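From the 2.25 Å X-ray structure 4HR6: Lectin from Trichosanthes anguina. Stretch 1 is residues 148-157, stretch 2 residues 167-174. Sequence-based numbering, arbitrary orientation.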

# COMPACT_ATOMS: atom_id res chain seq x y z
N ASP B 148 -3.08 -7.91 -11.94
CA ASP B 148 -2.54 -7.66 -13.26
C ASP B 148 -1.35 -6.68 -13.27
O ASP B 148 -0.54 -6.71 -14.20
CB ASP B 148 -3.64 -7.14 -14.19
CG ASP B 148 -4.67 -8.21 -14.54
OD1 ASP B 148 -4.45 -9.41 -14.29
OD2 ASP B 148 -5.72 -7.83 -15.07
N ASN B 149 -1.22 -5.82 -12.26
CA ASN B 149 -0.14 -4.81 -12.23
C ASN B 149 0.99 -5.06 -11.26
O ASN B 149 1.87 -4.22 -11.12
CB ASN B 149 -0.74 -3.43 -11.93
CG ASN B 149 -1.45 -2.85 -13.13
OD1 ASN B 149 -0.83 -2.51 -14.11
ND2 ASN B 149 -2.75 -2.77 -13.06
N TRP B 150 0.99 -6.21 -10.58
CA TRP B 150 2.00 -6.47 -9.54
C TRP B 150 3.44 -6.36 -10.03
O TRP B 150 4.31 -5.83 -9.33
CB TRP B 150 1.79 -7.87 -8.96
CG TRP B 150 2.79 -8.26 -7.97
CD1 TRP B 150 2.97 -7.71 -6.74
CD2 TRP B 150 3.75 -9.32 -8.08
NE1 TRP B 150 3.98 -8.36 -6.07
CE2 TRP B 150 4.48 -9.34 -6.87
CE3 TRP B 150 4.07 -10.24 -9.08
CZ2 TRP B 150 5.52 -10.26 -6.64
CZ3 TRP B 150 5.09 -11.15 -8.85
CH2 TRP B 150 5.80 -11.16 -7.63
N SER B 151 3.70 -6.92 -11.20
CA SER B 151 5.03 -6.86 -11.79
C SER B 151 5.46 -5.43 -12.05
O SER B 151 6.55 -5.03 -11.70
CB SER B 151 5.07 -7.63 -13.11
OG SER B 151 6.38 -7.57 -13.63
N GLU B 152 4.57 -4.68 -12.67
CA GLU B 152 4.80 -3.28 -13.01
C GLU B 152 4.93 -2.40 -11.76
O GLU B 152 5.78 -1.51 -11.73
CB GLU B 152 3.63 -2.81 -13.86
CG GLU B 152 3.74 -1.41 -14.42
CD GLU B 152 4.92 -1.21 -15.36
OE1 GLU B 152 5.41 -2.19 -15.95
OE2 GLU B 152 5.35 -0.05 -15.52
N ILE B 153 4.10 -2.64 -10.74
CA ILE B 153 4.21 -1.93 -9.45
C ILE B 153 5.54 -2.23 -8.81
O ILE B 153 6.21 -1.33 -8.32
CB ILE B 153 3.10 -2.34 -8.46
CG1 ILE B 153 1.77 -1.75 -8.88
CG2 ILE B 153 3.41 -1.92 -7.02
CD1 ILE B 153 0.59 -2.38 -8.18
N SER B 154 5.92 -3.50 -8.77
CA SER B 154 7.24 -3.81 -8.25
C SER B 154 8.37 -3.06 -8.99
O SER B 154 9.30 -2.58 -8.38
CB SER B 154 7.52 -5.31 -8.34
OG SER B 154 6.58 -6.10 -7.67
N LEU B 155 8.31 -3.02 -10.32
CA LEU B 155 9.31 -2.29 -11.11
C LEU B 155 9.33 -0.81 -10.74
O LEU B 155 10.39 -0.24 -10.56
CB LEU B 155 9.02 -2.40 -12.62
CG LEU B 155 9.92 -1.57 -13.55
CD1 LEU B 155 11.37 -2.00 -13.47
CD2 LEU B 155 9.48 -1.71 -14.99
N GLN B 156 8.15 -0.20 -10.64
CA GLN B 156 8.09 1.22 -10.35
C GLN B 156 8.56 1.57 -8.94
O GLN B 156 9.16 2.63 -8.73
CB GLN B 156 6.69 1.77 -10.60
CG GLN B 156 6.21 1.63 -12.04
CD GLN B 156 7.17 2.22 -13.05
OE1 GLN B 156 7.91 3.16 -12.76
NE2 GLN B 156 7.19 1.64 -14.24
N ILE B 157 8.33 0.68 -7.98
CA ILE B 157 8.88 0.90 -6.65
C ILE B 157 10.40 0.96 -6.71
O ILE B 157 11.02 1.85 -6.12
CB ILE B 157 8.44 -0.20 -5.66
CG1 ILE B 157 6.96 -0.04 -5.36
CG2 ILE B 157 9.23 -0.10 -4.35
CD1 ILE B 157 6.38 -1.17 -4.52
N PHE B 167 7.35 7.44 -9.66
CA PHE B 167 7.34 6.36 -10.62
C PHE B 167 7.81 6.86 -11.99
O PHE B 167 7.72 8.05 -12.28
CB PHE B 167 5.91 5.81 -10.75
CG PHE B 167 5.44 5.00 -9.57
CD1 PHE B 167 4.22 4.35 -9.64
CD2 PHE B 167 6.23 4.82 -8.44
CE1 PHE B 167 3.77 3.57 -8.59
CE2 PHE B 167 5.78 4.04 -7.40
CZ PHE B 167 4.55 3.41 -7.48
N GLY B 168 8.29 5.95 -12.81
CA GLY B 168 8.68 6.27 -14.18
C GLY B 168 7.47 6.23 -15.08
O GLY B 168 7.48 6.81 -16.16
N SER B 169 6.43 5.55 -14.63
CA SER B 169 5.22 5.40 -15.39
C SER B 169 4.01 5.31 -14.46
O SER B 169 4.12 4.86 -13.32
CB SER B 169 5.36 4.16 -16.29
OG SER B 169 4.15 3.43 -16.38
N VAL B 170 2.85 5.74 -14.94
CA VAL B 170 1.61 5.68 -14.17
C VAL B 170 1.08 4.25 -14.11
O VAL B 170 1.11 3.53 -15.10
CB VAL B 170 0.55 6.60 -14.80
CG1 VAL B 170 -0.82 6.40 -14.16
CG2 VAL B 170 0.98 8.06 -14.66
N VAL B 171 0.62 3.83 -12.93
CA VAL B 171 -0.14 2.59 -12.78
C VAL B 171 -1.62 2.91 -12.55
O VAL B 171 -1.93 3.78 -11.75
CB VAL B 171 0.36 1.78 -11.57
CG1 VAL B 171 -0.46 0.50 -11.41
CG2 VAL B 171 1.85 1.46 -11.72
N GLU B 172 -2.50 2.20 -13.23
CA GLU B 172 -3.93 2.41 -13.17
C GLU B 172 -4.58 1.39 -12.24
O GLU B 172 -4.68 0.22 -12.58
CB GLU B 172 -4.55 2.28 -14.56
CG GLU B 172 -3.79 3.07 -15.61
CD GLU B 172 -4.59 3.29 -16.88
OE1 GLU B 172 -5.06 2.30 -17.49
OE2 GLU B 172 -4.75 4.45 -17.26
N LEU B 173 -5.00 1.84 -11.07
CA LEU B 173 -5.71 0.97 -10.13
C LEU B 173 -7.15 1.43 -9.94
O LEU B 173 -7.49 2.58 -10.23
CB LEU B 173 -5.00 0.96 -8.79
CG LEU B 173 -3.58 0.39 -8.76
CD1 LEU B 173 -3.07 0.42 -7.33
CD2 LEU B 173 -3.54 -1.03 -9.32
N TYR B 174 -7.98 0.52 -9.48
CA TYR B 174 -9.37 0.79 -9.19
C TYR B 174 -9.65 0.64 -7.71
O TYR B 174 -9.03 -0.18 -7.05
CB TYR B 174 -10.27 -0.15 -9.98
CG TYR B 174 -10.27 0.18 -11.43
CD1 TYR B 174 -9.35 -0.39 -12.29
CD2 TYR B 174 -11.17 1.11 -11.95
CE1 TYR B 174 -9.33 -0.09 -13.64
CE2 TYR B 174 -11.16 1.42 -13.30
CZ TYR B 174 -10.24 0.82 -14.13
OH TYR B 174 -10.22 1.13 -15.47
O HOH W 1 -1.31 0.27 -15.20

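A stretch of helix, 148-157, lies across a corner and the strand that leaves it. The helix and the strand that follows the corner run in roughly opposed directions, at 140° between their N-to-C vectors, and their axes come within 9.5 Å. The backbones draw closest just before the corner, where the CA atoms of Q156 and F167 are 5.2 Å apart; farther along, the CA atoms of I153 and V171 stand 7.1 Å apart. N149, E152, I153 and Q156, which share one side of the helix, supply most of the helical side of a contact that buries 423 Å² in all.

Q156 does the most work. Its backbone N donates to E152 O (2.9 Å) as in any helix; the bonds to the other stretch are made by the side-chain amide. Q156 OE1 accepts from G168 N at 2.8 Å and, more weakly, from S169 N at 3.4 Å, with an N-H...O angle of 132°. Two consecutive backbone donors at the corner thus share one acceptor. The other end of the amide is held within the helix: Q156 NE2 donates to E152 OE2 at 2.8 Å, one turn back. With NE2 giving to the carboxylate, Q156 OE1 is left facing the corner as an acceptor. E152 OE1 is satisfied elsewhere in the structure, so both carboxylate oxygens are engaged; S169 OG lies 3.8 Å from E152 OE2 but makes its weak bond to V170 O, at 3.3 Å.

The same glutamine also packs. Its CB sits over one face of the F167 ring, 3.6 Å from the centroid and 12° off the normal, a CH-pi contact that gives the aliphatic base of a polar residue an aromatic cover.

Beyond the corner the chemistry turns apolar. V171 points its CB toward the helix and meets I153, CG1 to CG1 at 4.1 Å, while its CG2 comes within 4.4 Å of Q156 CG. I153 leaves its backbone sideways, yet its end reaches inward, bringing CD1 to 4.5 Å from L173 CD2.

N149 closes the far end with both halves of its amide satisfied, neither by a direct bond to the strand. N149 OD1 accepts from a water at 3.0 Å, and that water accepts from E172 N, also at 3.0 Å, so it links a side-chain acceptor to a backbone donor. N149 ND2 is bonded elsewhere in the structure. The rule to read here is economical: a glutamine carbonyl accepts from two successive backbone NH groups at the bend, a water from one on the strand, and branched aliphatics fill the space between.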